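Local atomic coordinates of putative aminooxidase (Propionibacterium acnes, PDB entry 2BA9), a protein that probably isomerises linoleic and related polyunsaturated fatty acids, yielding conjugated linoleic acid from linoleic acid, using a bound FAD in a fold of the flavin-containing amine oxidoreductase family. Residues L182-D186 / F187-M191. Sequence-based numbering, arbitrary orientation.
Sequences LKYLD and FVTMM. With NA (sodium ion), chain B.
The ring of Tyr184 meets Thr189 obliquely, Tyr184 CE1 lying 4.4 Å from methyl CG2 of Thr189, while CG of Leu185 sits over the centre of one ring face, 3.7 Å above its plane. The rings of Phe405 and Tyr170 also meet this tyrosine, and its OH hydrogen-bonds to Pro164 O. On Phe187, Met191 CE covers one face toward the rim. The third flat group, the carboxylate of Asp186, shows how a helix start is capped. With CG between the backbone N and the carbonyl carbon (chi1 59°), the side chain folds back over the first turn, and OD1 of Asp186 accepts from Thr189 N at 3.1 Å, the donor standing above the carboxylate plane. Thr189 crosses the aspartate at about a right angle; its OG1, anti to the carbonyl carbon, comes unusually close to OD1 of Asp186, 2.4 Å, so the detail of this bond is doubtful. OD2 receives two waters, one of which also donates to Thr189 OG1 and the other of which binds the sodium ion. That ion is held by Lys183 O at 2.5 Å, by three waters and by Glu410, so the cap belongs to its second shell. Behind the cap, Met190 N donates to Asp186 O at 2.9 Å, a nearly straight bond that opens the regular helical pattern, and Leu185 CD2 packs against Met190 SD at 4.2 Å. Leu185 centres an inverse gamma turn, and the whole is a sharp turn joining helix 178-184 to helix 187-195, closed by an aspartate N-cap beside a sodium site.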
ATOM      1  N   LEU A 182      -4.234   1.611  12.030  1.00 25.11           N
ATOM      2  CA  LEU A 182      -5.657   1.693  12.320  1.00 25.43           C
ATOM      3  C   LEU A 182      -6.484   2.433  11.247  1.00 25.64           C
ATOM      4  O   LEU A 182      -7.716   2.316  11.221  1.00 26.27           O
ATOM      5  CB  LEU A 182      -5.860   2.275  13.723  1.00 25.17           C
ATOM      6  CG  LEU A 182      -5.375   1.311  14.827  1.00 24.71           C
ATOM      7  CD1 LEU A 182      -5.203   2.002  16.175  1.00 24.59           C
ATOM      8  CD2 LEU A 182      -6.342   0.120  14.944  1.00 22.93           C
ATOM      9  N   LYS A 183      -5.805   3.161  10.358  1.00 25.95           N
ATOM     10  CA  LYS A 183      -6.432   3.734   9.158  1.00 25.88           C
ATOM     11  C   LYS A 183      -6.632   2.680   8.064  1.00 26.01           C
ATOM     12  O   LYS A 183      -7.607   2.747   7.316  1.00 26.91           O
ATOM     13  CB  LYS A 183      -5.633   4.942   8.626  1.00 25.80           C
ATOM     14  CG  LYS A 183      -5.829   6.191   9.485  1.00 25.18           C
ATOM     15  CD  LYS A 183      -5.066   7.416   8.986  1.00 25.09           C
ATOM     16  CE  LYS A 183      -5.143   8.539  10.003  1.00 24.49           C
ATOM     17  NZ  LYS A 183      -6.555   8.956  10.335  1.00 22.97           N
ATOM     18  N   TYR A 184      -5.716   1.719   7.974  1.00 25.77           N
ATOM     19  CA  TYR A 184      -5.887   0.519   7.145  1.00 25.78           C
ATOM     20  C   TYR A 184      -6.748  -0.513   7.871  1.00 25.68           C
ATOM     21  O   TYR A 184      -7.916  -0.751   7.503  1.00 25.99           O
ATOM     22  CB  TYR A 184      -4.506  -0.047   6.768  1.00 25.97           C
ATOM     23  CG  TYR A 184      -4.439  -1.504   6.338  1.00 25.91           C
ATOM     24  CD1 TYR A 184      -5.489  -2.113   5.650  1.00 24.57           C
ATOM     25  CD2 TYR A 184      -3.299  -2.263   6.597  1.00 25.71           C
ATOM     26  CE1 TYR A 184      -5.421  -3.428   5.281  1.00 26.53           C
ATOM     27  CE2 TYR A 184      -3.213  -3.582   6.209  1.00 25.66           C
ATOM     28  CZ  TYR A 184      -4.273  -4.163   5.545  1.00 26.67           C
ATOM     29  OH  TYR A 184      -4.218  -5.479   5.151  1.00 28.06           O
ATOM     30  N   LEU A 185      -6.196  -1.112   8.916  1.00 25.49           N
ATOM     31  CA  LEU A 185      -6.944  -2.084   9.710  1.00 25.63           C
ATOM     32  C   LEU A 185      -7.742  -1.374  10.786  1.00 25.60           C
ATOM     33  O   LEU A 185      -7.458  -1.483  11.979  1.00 26.03           O
ATOM     34  CB  LEU A 185      -6.021  -3.143  10.307  1.00 25.48           C
ATOM     35  CG  LEU A 185      -5.410  -4.139   9.312  1.00 25.21           C
ATOM     36  CD1 LEU A 185      -4.258  -4.880   9.964  1.00 26.26           C
ATOM     37  CD2 LEU A 185      -6.440  -5.132   8.798  1.00 23.53           C
ATOM     38  N   ASP A 186      -8.752  -0.629  10.358  1.00 25.68           N
ATOM     39  CA  ASP A 186      -9.722  -0.105  11.299  1.00 25.39           C
ATOM     40  C   ASP A 186     -10.555  -1.290  11.763  1.00 24.91           C
ATOM     41  O   ASP A 186     -10.431  -2.400  11.213  1.00 25.25           O
ATOM     42  CB  ASP A 186     -10.568   1.042  10.723  1.00 25.73           C
ATOM     43  CG  ASP A 186     -11.365   0.663   9.485  1.00 26.36           C
ATOM     44  OD1 ASP A 186     -11.282  -0.471   8.982  1.00 23.84           O
ATOM     45  OD2 ASP A 186     -12.081   1.561   8.989  1.00 31.32           O
ATOM     46  N   PHE A 187     -11.349  -1.106  12.801  1.00 24.54           N
ATOM     47  CA  PHE A 187     -11.958  -2.278  13.423  1.00 24.98           C
ATOM     48  C   PHE A 187     -12.794  -3.090  12.416  1.00 25.12           C
ATOM     49  O   PHE A 187     -12.765  -4.311  12.427  1.00 25.96           O
ATOM     50  CB  PHE A 187     -12.784  -1.903  14.648  1.00 25.11           C
ATOM     51  CG  PHE A 187     -13.145  -3.079  15.499  1.00 25.16           C
ATOM     52  CD1 PHE A 187     -12.258  -3.556  16.456  1.00 24.97           C
ATOM     53  CD2 PHE A 187     -14.354  -3.731  15.317  1.00 25.20           C
ATOM     54  CE1 PHE A 187     -12.582  -4.658  17.233  1.00 24.78           C
ATOM     55  CE2 PHE A 187     -14.690  -4.818  16.092  1.00 25.28           C
ATOM     56  CZ  PHE A 187     -13.798  -5.294  17.043  1.00 25.68           C
ATOM     57  N   VAL A 188     -13.510  -2.413  11.528  1.00 25.38           N
ATOM     58  CA  VAL A 188     -14.346  -3.108  10.547  1.00 25.77           C
ATOM     59  C   VAL A 188     -13.526  -3.894   9.530  1.00 25.57           C
ATOM     60  O   VAL A 188     -13.911  -4.982   9.114  1.00 25.28           O
ATOM     61  CB  VAL A 188     -15.265  -2.124   9.811  1.00 25.95           C
ATOM     62  CG1 VAL A 188     -16.041  -2.841   8.703  1.00 26.85           C
ATOM     63  CG2 VAL A 188     -16.220  -1.492  10.795  1.00 26.82           C
ATOM     64  N   THR A 189     -12.392  -3.331   9.131  1.00 25.88           N
ATOM     65  CA  THR A 189     -11.521  -3.969   8.152  1.00 25.85           C
ATOM     66  C   THR A 189     -10.852  -5.183   8.780  1.00 26.47           C
ATOM     67  O   THR A 189     -10.848  -6.258   8.185  1.00 26.55           O
ATOM     68  CB  THR A 189     -10.482  -2.972   7.607  1.00 25.47           C
ATOM     69  OG1 THR A 189     -11.176  -1.862   7.025  1.00 25.36           O
ATOM     70  CG2 THR A 189      -9.586  -3.606   6.560  1.00 24.80           C
ATOM     71  N   MET A 190     -10.318  -5.012   9.991  1.00 27.00           N
ATOM     72  CA  MET A 190      -9.733  -6.128  10.739  1.00 27.26           C
ATOM     73  C   MET A 190     -10.721  -7.285  10.809  1.00 27.58           C
ATOM     74  O   MET A 190     -10.373  -8.420  10.500  1.00 28.10           O
ATOM     75  CB  MET A 190      -9.326  -5.687  12.149  1.00 27.27           C
ATOM     76  CG  MET A 190      -8.625  -6.759  12.982  1.00 27.54           C
ATOM     77  SD  MET A 190      -6.969  -7.155  12.418  1.00 27.63           S
ATOM     78  CE  MET A 190      -7.307  -8.514  11.287  1.00 28.27           C
ATOM     79  N   MET A 191     -11.961  -6.991  11.182  1.00 28.09           N
ATOM     80  CA  MET A 191     -12.997  -8.026  11.253  1.00 28.41           C
ATOM     81  C   MET A 191     -13.244  -8.727   9.910  1.00 28.83           C
ATOM     82  O   MET A 191     -13.372  -9.958   9.860  1.00 28.30           O
ATOM     83  CB  MET A 191     -14.292  -7.439  11.805  1.00 28.92           C
ATOM     84  CG  MET A 191     -14.192  -6.994  13.254  1.00 28.78           C
ATOM     85  SD  MET A 191     -13.601  -8.264  14.382  1.00 30.77           S
ATOM     86  CE  MET A 191     -11.849  -7.857  14.456  1.00 29.82           C
TER
HETATM   87 NA    NA B2001      -9.715   3.395   6.122  1.00 41.99          NA
HETATM   88  O   HOH W   1      -9.682   1.056   6.208  1.00 31.30           O
HETATM   89  O   HOH W   2     -12.693   0.644   5.914  1.00 33.50           O
HETATM   90  O   HOH W   3     -10.545   3.375   8.078  1.00 26.37           O
HETATM   91  O   HOH W   4      -8.943   5.669   6.326  1.00 24.73           O